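Local coordinates for protein purine nucleoside phosphorylase (Schistosoma mansoni, PDB 5KO6) that catalyses the reversible phosphorolysis of purine nucleosides such as inosine and guanosine, giving the free base and ribose 1-phosphate, and here holds ribose 1-phosphate together with cytosine, at residues A[29-34]-A[78-83]; A[112-117]-A[279-284]; A[84-89]-A[221-226]. All coordinates share one frame; numbering follows the deposited sequence.

Contact 1. Residues A[29-34]-A[78-83]; sequences IGIICG and RKIVAM. With R1P (1-O-phosphono-alpha-D-ribofuranose), chain C.
Ile-31 and Ala-82 are paired on neighbouring parallel strands, their side chains next to each other on one face of the sheet. From CB, CG1 of Ile-31 takes the slot between backbone N and carbonyl carbon (chi1 71°), which turns this branch onto the methyl of Ala-82. The resulting separation, Ile-31 CG1 to Ala-82 CB at 3.4 Å, is tighter than normal carbon contact. One bond further, Ile-31 CD1 lies 3.8 Å from Ala-82 CB and 3.9 Å from Ile-80 CD1, so the tip bridges two alternate residues of the partner strand. The backbone evidence for parallel pairing is a ladder: Val-81 N donates to Ile-29 O at 2.9 Å, Ile-31 N to Val-81 O at 2.9 Å, and Met-83 N to Ile-31 O at 3.1 Å. On the other face, Ile-32 and Met-83 run side by side, with Ile-32 CD1 4.0 Å from Met-83 SD. At the N-terminal ends of the two segments, Ile-29 CD1 sits over one face of the Arg-78 guanidinium, whose NH1 is bonded to Leu-284 O. Backbone bonds from Gly-30 to Val-112 and Leu-114 place strand 29-32 between strands 78-84 and 112-121, with helix 95-108 packing on the Ile-32, Val-81 and Met-83 face.

Contact 2. Residues A[112-117]-A[279-284]; sequences VLLITN and EIITRL. With R1P (1-O-phosphono-alpha-D-ribofuranose), chain C.
With chi1 of -50° and an extended chi2, Leu-114 sends CD1 out from strand 112-121 to the end of helix 259-283, while Leu-284 has chi1 64°, which puts CG between the backbone N and the carbonyl carbon and returns both methyls toward the strand. Leu-114 CD1 makes three of the four residue contacts. It comes within 3.5 Å of Ile-281 CG1, the two side chains meeting at a slant, and within 4.2 Å of Ile-280 CG2. Leu-284 CD2 meets the same Leu-114 CD1 tip to tip at 4.2 Å. Val-112 presents its two branches separately: CG2 approaches Leu-284 CD1 at 4.1 Å, and CG1 approaches Leu-284 CD2 at the same distance. All five residues are buried and all four residue pairs are apolar, so packing alone joins these segments. Within the helix, Arg-283 NH1 donates to Glu-279 OE2 at 2.9 Å, in the guanidinium plane, and also pairs with Glu-182. Leu-284 is the first residue to leave helical geometry. Farther along the strand, Asn-117 CB lies 3.2 Å from O2P of ribose 1-phosphate. The geometry is that of a helix covering one face of the central sheet in an alpha/beta fold of the phosphorylase superfamily.

Contact 3. Residues A[84-89]-A[221-226]; sequences QGRLHM and MSTVPE. With R1P (1-O-phosphono-alpha-D-ribofuranose), chain C; CYT (6-aminopyrimidin-2(1H)-one), chain B.
Arg-86, His-88 and Ser-222 converge on the phosphate of ribose 1-phosphate. His-88 NE2 donates to O1P at 2.7 Å and 165°, and the phosphorus lies at the edge of the imidazole, in the ring plane. Arg-86 NH1 reaches the same O1P only weakly, at 3.0 Å, while Ser-222 OG donates to O2P at 2.6 Å. That serine hydroxyl also lies 3.3 Å above one face of the Arg-86 guanidinium, toward its rim. The arginine chain runs extended to CD and bends at chi3 (-139°), presenting one edge to Glu-226 in the second shell: NE (3.1 Å) and NH2 (2.8 Å) of Arg-86 both donate to Glu-226 OE1 in the guanidinium plane, the carboxylate standing 88° to it. This side-on, two-nitrogen salt bridge would fix the rotation of the guanidinium; Thr-116 O takes a further bond from NH1. Thr-223 OG1 donates to Ser-222 OG at 3.0 Å and accepts from Asn-117 ND2, which would orient the serine hydroxyl toward the phosphate. Farther out, a water donates to both Leu-87 O and Glu-226 OE2, and the Met-89 and Pro-225 side chains slide past each other in opposite directions. Arg-86, His-88, Met-221 and Ser-222 line the phosphate and ribose site, backed by Glu-226 and Thr-223, an arrangement consistent with trimeric purine nucleoside phosphorylases.

How the contacts relate
Contacts 1 and 2 have centres about 8 Å apart and share the central sheet, because strands 29-32 and 112-121 are neighbours in it. Contact 3 lies about 13 Å from contact 1 and about 17 Å from contact 2, measured between centres. Along the chain, contact 1 closes before either other contact opens, whereas the segments of contacts 2 and 3 alternate. Segment 84-89 directly continues the strand of contact 1, and Ile-32 CG2 packs 3.6 Å from Arg-86 NE, joining contacts 1 and 3. Gly-34, Asn-117 and, from contact 3, Arg-86, His-88, Met-221 and Ser-222 approach ribose 1-phosphate, so all three contacts border the same site.

Contact 1. Residues A[29-34]-A[78-83]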
loop_
_atom_site.group_PDB
_atom_site.type_symbol
_atom_site.label_atom_id
_atom_site.label_comp_id
_atom_site.label_asym_id
_atom_site.label_seq_id
_atom_site.Cartn_x
_atom_site.Cartn_y
_atom_site.Cartn_z
ATOM N N ILE A 29 16.336 24.841 -14.253
ATOM C CA ILE A 29 16.332 23.390 -14.381
ATOM C C ILE A 29 16.715 22.807 -13.032
ATOM O O ILE A 29 17.617 23.321 -12.361
ATOM C CB ILE A 29 17.328 22.938 -15.472
ATOM C CG1 ILE A 29 16.946 23.543 -16.818
ATOM C CG2 ILE A 29 17.407 21.409 -15.565
ATOM C CD1 ILE A 29 18.073 23.544 -17.841
ATOM N N GLY A 30 16.012 21.751 -12.619
ATOM C CA GLY A 30 16.352 20.999 -11.425
ATOM C C GLY A 30 16.864 19.637 -11.842
ATOM O O GLY A 30 16.466 19.112 -12.881
ATOM N N ILE A 31 17.776 19.072 -11.048
ATOM C CA ILE A 31 18.266 17.714 -11.279
ATOM C C ILE A 31 18.278 16.917 -9.977
ATOM O O ILE A 31 18.608 17.434 -8.902
ATOM C CB ILE A 31 19.625 17.628 -12.022
ATOM C CG1 ILE A 31 20.767 18.097 -11.145
ATOM C CG2 ILE A 31 19.597 18.419 -13.329
ATOM C CD1 ILE A 31 22.134 17.903 -11.786
ATOM N N ILE A 32 17.907 15.644 -10.079
ATOM C CA ILE A 32 17.948 14.696 -8.972
ATOM C C ILE A 32 18.581 13.444 -9.542
ATOM O O ILE A 32 18.124 12.933 -10.570
ATOM C CB ILE A 32 16.536 14.387 -8.439
ATOM C CG1 ILE A 32 15.873 15.648 -7.858
ATOM C CG2 ILE A 32 16.596 13.269 -7.402
ATOM C CD1 ILE A 32 14.406 15.446 -7.471
ATOM N N CYS A 33 19.674 12.989 -8.934
ATOM C CA CYS A 33 20.525 11.976 -9.543
ATOM C C CYS A 33 20.475 10.667 -8.762
ATOM O O CYS A 33 20.351 10.653 -7.531
ATOM C CB CYS A 33 21.966 12.478 -9.633
ATOM S SG CYS A 33 22.084 14.078 -10.497
ATOM N N GLY A 34 20.593 9.561 -9.500
ATOM C CA GLY A 34 20.481 8.243 -8.925
ATOM C C GLY A 34 21.739 7.812 -8.190
ATOM O O GLY A 34 22.755 8.507 -8.156
ATOM N N ARG A 78 23.266 27.080 -18.649
ATOM C CA ARG A 78 21.959 27.150 -18.016
ATOM C C ARG A 78 22.110 27.166 -16.501
ATOM O O ARG A 78 23.025 26.554 -15.946
ATOM C CB ARG A 78 21.094 25.948 -18.413
ATOM C CG ARG A 78 21.097 25.637 -19.905
ATOM C CD ARG A 78 20.493 26.769 -20.709
ATOM N NE ARG A 78 19.173 27.149 -20.215
ATOM C CZ ARG A 78 18.032 26.587 -20.606
ATOM N NH1 ARG A 78 18.041 25.607 -21.503
ATOM N NH2 ARG A 78 16.882 27.007 -20.100
ATOM N N LYS A 79 21.192 27.863 -15.834
ATOM C CA LYS A 79 21.193 27.927 -14.379
ATOM C C LYS A 79 20.437 26.728 -13.825
ATOM O O LYS A 79 19.295 26.469 -14.221
ATOM C CB LYS A 79 20.513 29.215 -13.920
ATOM C CG LYS A 79 21.144 30.493 -14.465
ATOM C CD LYS A 79 22.449 30.806 -13.769
ATOM C CE LYS A 79 22.976 32.173 -14.195
ATOM N NZ LYS A 79 24.145 32.597 -13.377
ATOM N N ILE A 80 21.071 25.980 -12.921
ATOM C CA ILE A 80 20.468 24.758 -12.411
ATOM C C ILE A 80 20.535 24.697 -10.889
ATOM O O ILE A 80 21.322 25.391 -10.239
ATOM C CB ILE A 80 21.041 23.464 -13.045
ATOM C CG1 ILE A 80 22.383 23.100 -12.425
ATOM C CG2 ILE A 80 21.180 23.585 -14.572
ATOM C CD1 ILE A 80 22.772 21.664 -12.690
ATOM N N VAL A 81 19.659 23.861 -10.327
ATOM C CA VAL A 81 19.693 23.491 -8.917
ATOM C C VAL A 81 19.618 21.971 -8.823
ATOM O O VAL A 81 18.764 21.341 -9.464
ATOM C CB VAL A 81 18.571 24.183 -8.111
ATOM C CG1 VAL A 81 17.171 23.890 -8.686
ATOM C CG2 VAL A 81 18.652 23.818 -6.643
ATOM N N ALA A 82 20.512 21.378 -8.032
ATOM C CA ALA A 82 20.585 19.932 -7.857
ATOM C C ALA A 82 20.349 19.556 -6.403
ATOM O O ALA A 82 20.790 20.265 -5.487
ATOM C CB ALA A 82 21.970 19.415 -8.262
ATOM N N MET A 83 19.665 18.432 -6.195
ATOM C CA MET A 83 19.622 17.792 -4.883
ATOM C C MET A 83 20.786 16.814 -4.815
ATOM O O MET A 83 20.833 15.846 -5.578
ATOM C CB MET A 83 18.300 17.066 -4.675
ATOM C CG MET A 83 17.128 18.016 -4.573
ATOM S SD MET A 83 15.555 17.267 -4.099
ATOM C CE MET A 83 15.813 16.989 -2.342
HETATM C C5 R1P C . 18.976 0.177 -4.526
HETATM O O5 R1P C . 20.113 -0.427 -5.050
HETATM C C4 R1P C . 19.053 1.695 -4.676
HETATM O O4 R1P C . 19.229 1.997 -5.952
HETATM C C1 R1P C . 18.011 2.945 -6.364
HETATM C C2 R1P C . 16.988 2.524 -5.590
HETATM O O2 R1P C . 15.916 3.541 -5.502
HETATM C C3 R1P C . 17.677 2.349 -4.257
HETATM O O3 R1P C . 17.854 3.560 -3.661
HETATM O O1 R1P C . 18.356 4.220 -6.048
HETATM P P R1P C . 17.921 5.421 -7.072
HETATM O O1P R1P C . 17.996 6.712 -6.285
HETATM O O2P R1P C . 16.516 5.119 -7.529
HETATM O O3P R1P C . 18.915 5.407 -8.179
HETATM O O HOH W 1 20.085 13.553 -6.100
#

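Contact 2. Residues A[112-117]-A[279-284]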
loop_
_atom_site.group_PDB
_atom_site.type_symbol
_atom_site.label_atom_id
_atom_site.label_comp_id
_atom_site.label_asym_id
_atom_site.label_seq_id
_atom_site.Cartn_x
_atom_site.Cartn_y
_atom_site.Cartn_z
ATOM N N VAL A 112 11.808 22.634 -15.519
ATOM C CA VAL A 112 12.132 21.302 -16.024
ATOM C C VAL A 112 12.950 20.586 -14.960
ATOM O O VAL A 112 13.909 21.162 -14.432
ATOM C CB VAL A 112 12.937 21.383 -17.335
ATOM C CG1 VAL A 112 13.427 20.010 -17.768
ATOM C CG2 VAL A 112 12.106 22.028 -18.433
ATOM N N LEU A 113 12.564 19.347 -14.641
ATOM C CA LEU A 113 13.260 18.497 -13.677
ATOM C C LEU A 113 13.790 17.270 -14.411
ATOM O O LEU A 113 13.021 16.549 -15.057
ATOM C CB LEU A 113 12.311 18.094 -12.541
ATOM C CG LEU A 113 12.825 17.131 -11.474
ATOM C CD1 LEU A 113 14.021 17.729 -10.733
ATOM C CD2 LEU A 113 11.694 16.781 -10.496
ATOM N N LEU A 114 15.103 17.050 -14.329
ATOM C CA LEU A 114 15.754 15.891 -14.923
ATOM C C LEU A 114 16.121 14.921 -13.810
ATOM O O LEU A 114 16.751 15.318 -12.826
ATOM C CB LEU A 114 17.016 16.317 -15.676
ATOM C CG LEU A 114 16.866 17.482 -16.661
ATOM C CD1 LEU A 114 18.216 17.801 -17.296
ATOM C CD2 LEU A 114 15.821 17.171 -17.745
ATOM N N ILE A 115 15.743 13.654 -13.967
ATOM C CA ILE A 115 15.883 12.653 -12.917
ATOM C C ILE A 115 16.568 11.420 -13.484
ATOM O O ILE A 115 16.227 10.961 -14.579
ATOM C CB ILE A 115 14.504 12.258 -12.353
ATOM C CG1 ILE A 115 13.728 13.485 -11.878
ATOM C CG2 ILE A 115 14.674 11.251 -11.208
ATOM C CD1 ILE A 115 12.304 13.153 -11.451
ATOM N N THR A 116 17.538 10.877 -12.740
ATOM C CA THR A 116 18.063 9.547 -13.029
ATOM C C THR A 116 17.846 8.624 -11.838
ATOM O O THR A 116 17.698 9.067 -10.696
ATOM C CB THR A 116 19.546 9.555 -13.417
ATOM O OG1 THR A 116 20.346 10.102 -12.355
ATOM C CG2 THR A 116 19.754 10.370 -14.693
ATOM N N ASN A 117 17.837 7.325 -12.118
ATOM C CA ASN A 117 17.774 6.321 -11.066
ATOM C C ASN A 117 18.434 5.044 -11.561
ATOM O O ASN A 117 18.664 4.869 -12.759
ATOM C CB ASN A 117 16.323 6.041 -10.620
ATOM C CG ASN A 117 15.454 5.469 -11.740
ATOM O OD1 ASN A 117 15.698 4.371 -12.250
ATOM N ND2 ASN A 117 14.416 6.210 -12.115
ATOM N N GLU A 279 24.607 17.555 -22.178
ATOM C CA GLU A 279 24.136 17.970 -23.493
ATOM C C GLU A 279 22.629 18.219 -23.492
ATOM O O GLU A 279 22.159 19.162 -24.136
ATOM C CB GLU A 279 24.556 16.950 -24.553
ATOM C CG GLU A 279 24.129 17.273 -25.982
ATOM C CD GLU A 279 24.936 18.391 -26.625
ATOM O OE1 GLU A 279 25.808 18.981 -25.950
ATOM O OE2 GLU A 279 24.689 18.679 -27.814
ATOM N N ILE A 280 21.859 17.399 -22.768
ATOM C CA ILE A 280 20.420 17.644 -22.653
ATOM C C ILE A 280 20.161 19.029 -22.071
ATOM O O ILE A 280 19.382 19.817 -22.621
ATOM C CB ILE A 280 19.749 16.539 -21.815
ATOM C CG1 ILE A 280 19.786 15.208 -22.565
ATOM C CG2 ILE A 280 18.315 16.943 -21.435
ATOM C CD1 ILE A 280 19.445 13.995 -21.703
ATOM N N ILE A 281 20.830 19.347 -20.957
ATOM C CA ILE A 281 20.684 20.652 -20.310
ATOM C C ILE A 281 21.007 21.773 -21.288
ATOM O O ILE A 281 20.277 22.769 -21.391
ATOM C CB ILE A 281 21.576 20.722 -19.055
ATOM C CG1 ILE A 281 21.055 19.781 -17.962
ATOM C CG2 ILE A 281 21.668 22.155 -18.542
ATOM C CD1 ILE A 281 22.030 19.580 -16.823
ATOM N N THR A 282 22.116 21.627 -22.020
ATOM C CA THR A 282 22.524 22.643 -22.985
ATOM C C THR A 282 21.490 22.831 -24.088
ATOM O O THR A 282 21.295 23.953 -24.570
ATOM C CB THR A 282 23.873 22.244 -23.589
ATOM O OG1 THR A 282 24.817 22.012 -22.539
ATOM C CG2 THR A 282 24.408 23.344 -24.488
ATOM N N ARG A 283 20.798 21.759 -24.480
ATOM C CA ARG A 283 19.942 21.768 -25.660
ATOM C C ARG A 283 18.459 21.964 -25.368
ATOM O O ARG A 283 17.709 22.294 -26.292
ATOM C CB ARG A 283 20.093 20.445 -26.426
ATOM C CG ARG A 283 21.495 20.162 -26.967
ATOM C CD ARG A 283 21.626 20.515 -28.436
ATOM N NE ARG A 283 20.798 19.678 -29.303
ATOM C CZ ARG A 283 21.173 18.498 -29.788
ATOM N NH1 ARG A 283 22.364 18.000 -29.486
ATOM N NH2 ARG A 283 20.358 17.815 -30.580
ATOM N N LEU A 284 18.002 21.745 -24.138
ATOM C CA LEU A 284 16.562 21.637 -23.924
ATOM C C LEU A 284 15.887 22.995 -24.114
ATOM O O LEU A 284 16.428 24.024 -23.694
ATOM C CB LEU A 284 16.216 20.981 -22.575
ATOM C CG LEU A 284 16.557 21.572 -21.210
ATOM C CD1 LEU A 284 15.455 22.518 -20.757
ATOM C CD2 LEU A 284 16.752 20.461 -20.193
HETATM C C5 R1P C . 18.976 0.177 -4.526
HETATM O O5 R1P C . 20.113 -0.427 -5.050
HETATM C C4 R1P C . 19.053 1.695 -4.676
HETATM O O4 R1P C . 19.229 1.997 -5.952
HETATM C C1 R1P C . 18.011 2.945 -6.364
HETATM C C2 R1P C . 16.988 2.524 -5.590
HETATM O O2 R1P C . 15.916 3.541 -5.502
HETATM C C3 R1P C . 17.677 2.349 -4.257
HETATM O O3 R1P C . 17.854 3.560 -3.661
HETATM O O1 R1P C . 18.356 4.220 -6.048
HETATM P P R1P C . 17.921 5.421 -7.072
HETATM O O1P R1P C . 17.996 6.712 -6.285
HETATM O O2P R1P C . 16.516 5.119 -7.529
HETATM O O3P R1P C . 18.915 5.407 -8.179
#

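Contact 3. Residues A[84-89]-A[221-226]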
loop_
_atom_site.group_PDB
_atom_site.type_symbol
_atom_site.label_atom_id
_atom_site.label_comp_id
_atom_site.label_asym_id
_atom_site.label_seq_id
_atom_site.Cartn_x
_atom_site.Cartn_y
_atom_site.Cartn_z
ATOM N N GLN A 84 21.736 17.077 -3.923
ATOM C CA GLN A 84 22.875 16.183 -3.710
ATOM C C GLN A 84 22.559 15.369 -2.458
ATOM O O GLN A 84 22.745 15.843 -1.336
ATOM C CB GLN A 84 24.161 16.981 -3.554
ATOM C CG GLN A 84 25.393 16.111 -3.459
ATOM C CD GLN A 84 26.646 16.933 -3.390
ATOM O OE1 GLN A 84 26.764 17.840 -2.569
ATOM N NE2 GLN A 84 27.590 16.638 -4.271
ATOM N N GLY A 85 22.096 14.143 -2.653
ATOM C CA GLY A 85 21.564 13.371 -1.548
ATOM C C GLY A 85 20.056 13.310 -1.656
ATOM O O GLY A 85 19.334 14.115 -1.064
ATOM N N ARG A 86 19.581 12.358 -2.439
ATOM C CA ARG A 86 18.165 12.234 -2.745
ATOM C C ARG A 86 17.398 11.702 -1.535
ATOM O O ARG A 86 17.917 10.920 -0.738
ATOM C CB ARG A 86 18.042 11.256 -3.906
ATOM C CG ARG A 86 16.675 10.791 -4.221
ATOM C CD ARG A 86 16.798 9.810 -5.349
ATOM N NE ARG A 86 15.749 9.987 -6.334
ATOM C CZ ARG A 86 15.839 9.550 -7.578
ATOM N NH1 ARG A 86 16.935 8.912 -7.988
ATOM N NH2 ARG A 86 14.832 9.761 -8.409
ATOM N N LEU A 87 16.154 12.150 -1.387
ATOM C CA LEU A 87 15.285 11.630 -0.335
ATOM C C LEU A 87 14.465 10.472 -0.896
ATOM O O LEU A 87 13.701 10.656 -1.850
ATOM C CB LEU A 87 14.333 12.721 0.149
ATOM C CG LEU A 87 14.987 14.034 0.552
ATOM C CD1 LEU A 87 13.907 15.034 0.939
ATOM C CD2 LEU A 87 15.926 13.781 1.693
ATOM N N HIS A 88 14.598 9.294 -0.299
ATOM C CA HIS A 88 13.849 8.116 -0.709
ATOM C C HIS A 88 12.791 7.794 0.336
ATOM O O HIS A 88 13.058 7.834 1.542
ATOM C CB HIS A 88 14.779 6.904 -0.811
ATOM C CG HIS A 88 15.809 6.997 -1.893
ATOM N ND1 HIS A 88 17.054 7.563 -1.697
ATOM C CD2 HIS A 88 15.798 6.543 -3.166
ATOM C CE1 HIS A 88 17.749 7.484 -2.821
ATOM N NE2 HIS A 88 17.015 6.862 -3.723
ATOM N N MET A 89 11.597 7.430 -0.131
ATOM C CA MET A 89 10.504 7.169 0.804
ATOM C C MET A 89 10.714 5.916 1.653
ATOM O O MET A 89 10.168 5.856 2.758
ATOM C CB MET A 89 9.164 7.167 0.078
ATOM C CG MET A 89 8.947 8.539 -0.584
ATOM S SD MET A 89 7.230 8.983 -0.942
ATOM C CE MET A 89 6.556 9.210 0.698
ATOM N N MET A 221 12.850 2.055 -6.666
ATOM C CA MET A 221 12.347 2.505 -5.368
ATOM C C MET A 221 12.303 4.019 -5.246
ATOM O O MET A 221 12.300 4.548 -4.130
ATOM C CB MET A 221 13.204 1.924 -4.241
ATOM C CG MET A 221 13.442 0.443 -4.362
ATOM S SD MET A 221 14.543 -0.105 -3.029
ATOM C CE MET A 221 14.872 -1.761 -3.570
ATOM N N SER A 222 12.298 4.736 -6.362
ATOM C CA SER A 222 12.376 6.186 -6.302
ATOM C C SER A 222 11.551 6.763 -7.443
ATOM O O SER A 222 10.750 6.065 -8.080
ATOM C CB SER A 222 13.837 6.649 -6.392
ATOM O OG SER A 222 14.336 6.440 -7.703
ATOM N N THR A 223 11.753 8.060 -7.679
ATOM C CA THR A 223 11.390 8.742 -8.917
ATOM C C THR A 223 9.914 9.088 -8.999
ATOM O O THR A 223 9.578 10.252 -9.206
ATOM C CB THR A 223 11.879 7.958 -10.139
ATOM O OG1 THR A 223 13.308 7.873 -10.077
ATOM C CG2 THR A 223 11.481 8.634 -11.442
ATOM N N VAL A 224 9.025 8.100 -8.875
ATOM C CA VAL A 224 7.590 8.388 -8.986
ATOM C C VAL A 224 7.135 9.451 -7.997
ATOM O O VAL A 224 6.368 10.341 -8.396
ATOM C CB VAL A 224 6.778 7.080 -8.946
ATOM C CG1 VAL A 224 5.274 7.337 -8.723
ATOM C CG2 VAL A 224 7.019 6.256 -10.219
ATOM N N PRO A 225 7.566 9.461 -6.726
ATOM C CA PRO A 225 7.098 10.550 -5.832
ATOM C C PRO A 225 7.483 11.933 -6.344
ATOM O O PRO A 225 6.639 12.848 -6.359
ATOM C CB PRO A 225 7.751 10.204 -4.483
ATOM C CG PRO A 225 7.926 8.701 -4.557
ATOM C CD PRO A 225 8.351 8.450 -5.986
ATOM N N GLU A 226 8.732 12.101 -6.794
ATOM C CA GLU A 226 9.165 13.408 -7.302
ATOM C C GLU A 226 8.441 13.771 -8.584
ATOM O O GLU A 226 8.109 14.940 -8.799
ATOM C CB GLU A 226 10.670 13.416 -7.598
ATOM C CG GLU A 226 11.566 13.040 -6.466
ATOM C CD GLU A 226 11.854 11.560 -6.456
ATOM O OE1 GLU A 226 12.898 11.134 -6.995
ATOM O OE2 GLU A 226 11.011 10.823 -5.939
HETATM C C5 R1P C . 18.976 0.177 -4.526
HETATM O O5 R1P C . 20.113 -0.427 -5.050
HETATM C C4 R1P C . 19.053 1.695 -4.676
HETATM O O4 R1P C . 19.229 1.997 -5.952
HETATM C C1 R1P C . 18.011 2.945 -6.364
HETATM C C2 R1P C . 16.988 2.524 -5.590
HETATM O O2 R1P C . 15.916 3.541 -5.502
HETATM C C3 R1P C . 17.677 2.349 -4.257
HETATM O O3 R1P C . 17.854 3.560 -3.661
HETATM O O1 R1P C . 18.356 4.220 -6.048
HETATM P P R1P C . 17.921 5.421 -7.072
HETATM O O1P R1P C . 17.996 6.712 -6.285
HETATM O O2P R1P C . 16.516 5.119 -7.529
HETATM O O3P R1P C . 18.915 5.407 -8.179
HETATM N N3 CYT B . 16.050 -2.875 -8.107
HETATM C C4 CYT B . 17.168 -3.311 -8.697
HETATM N N1 CYT B . 17.113 -0.774 -7.765
HETATM C C2 CYT B . 15.990 -1.608 -7.633
HETATM O O2 CYT B . 14.985 -1.176 -7.070
HETATM N N4 CYT B . 17.181 -4.565 -9.152
HETATM C C5 CYT B . 18.319 -2.475 -8.848
HETATM C C6 CYT B . 18.247 -1.227 -8.372
HETATM O O HOH W 2 12.475 9.214 -4.281
HETATM O O HOH W 3 11.133 7.245 -2.982
#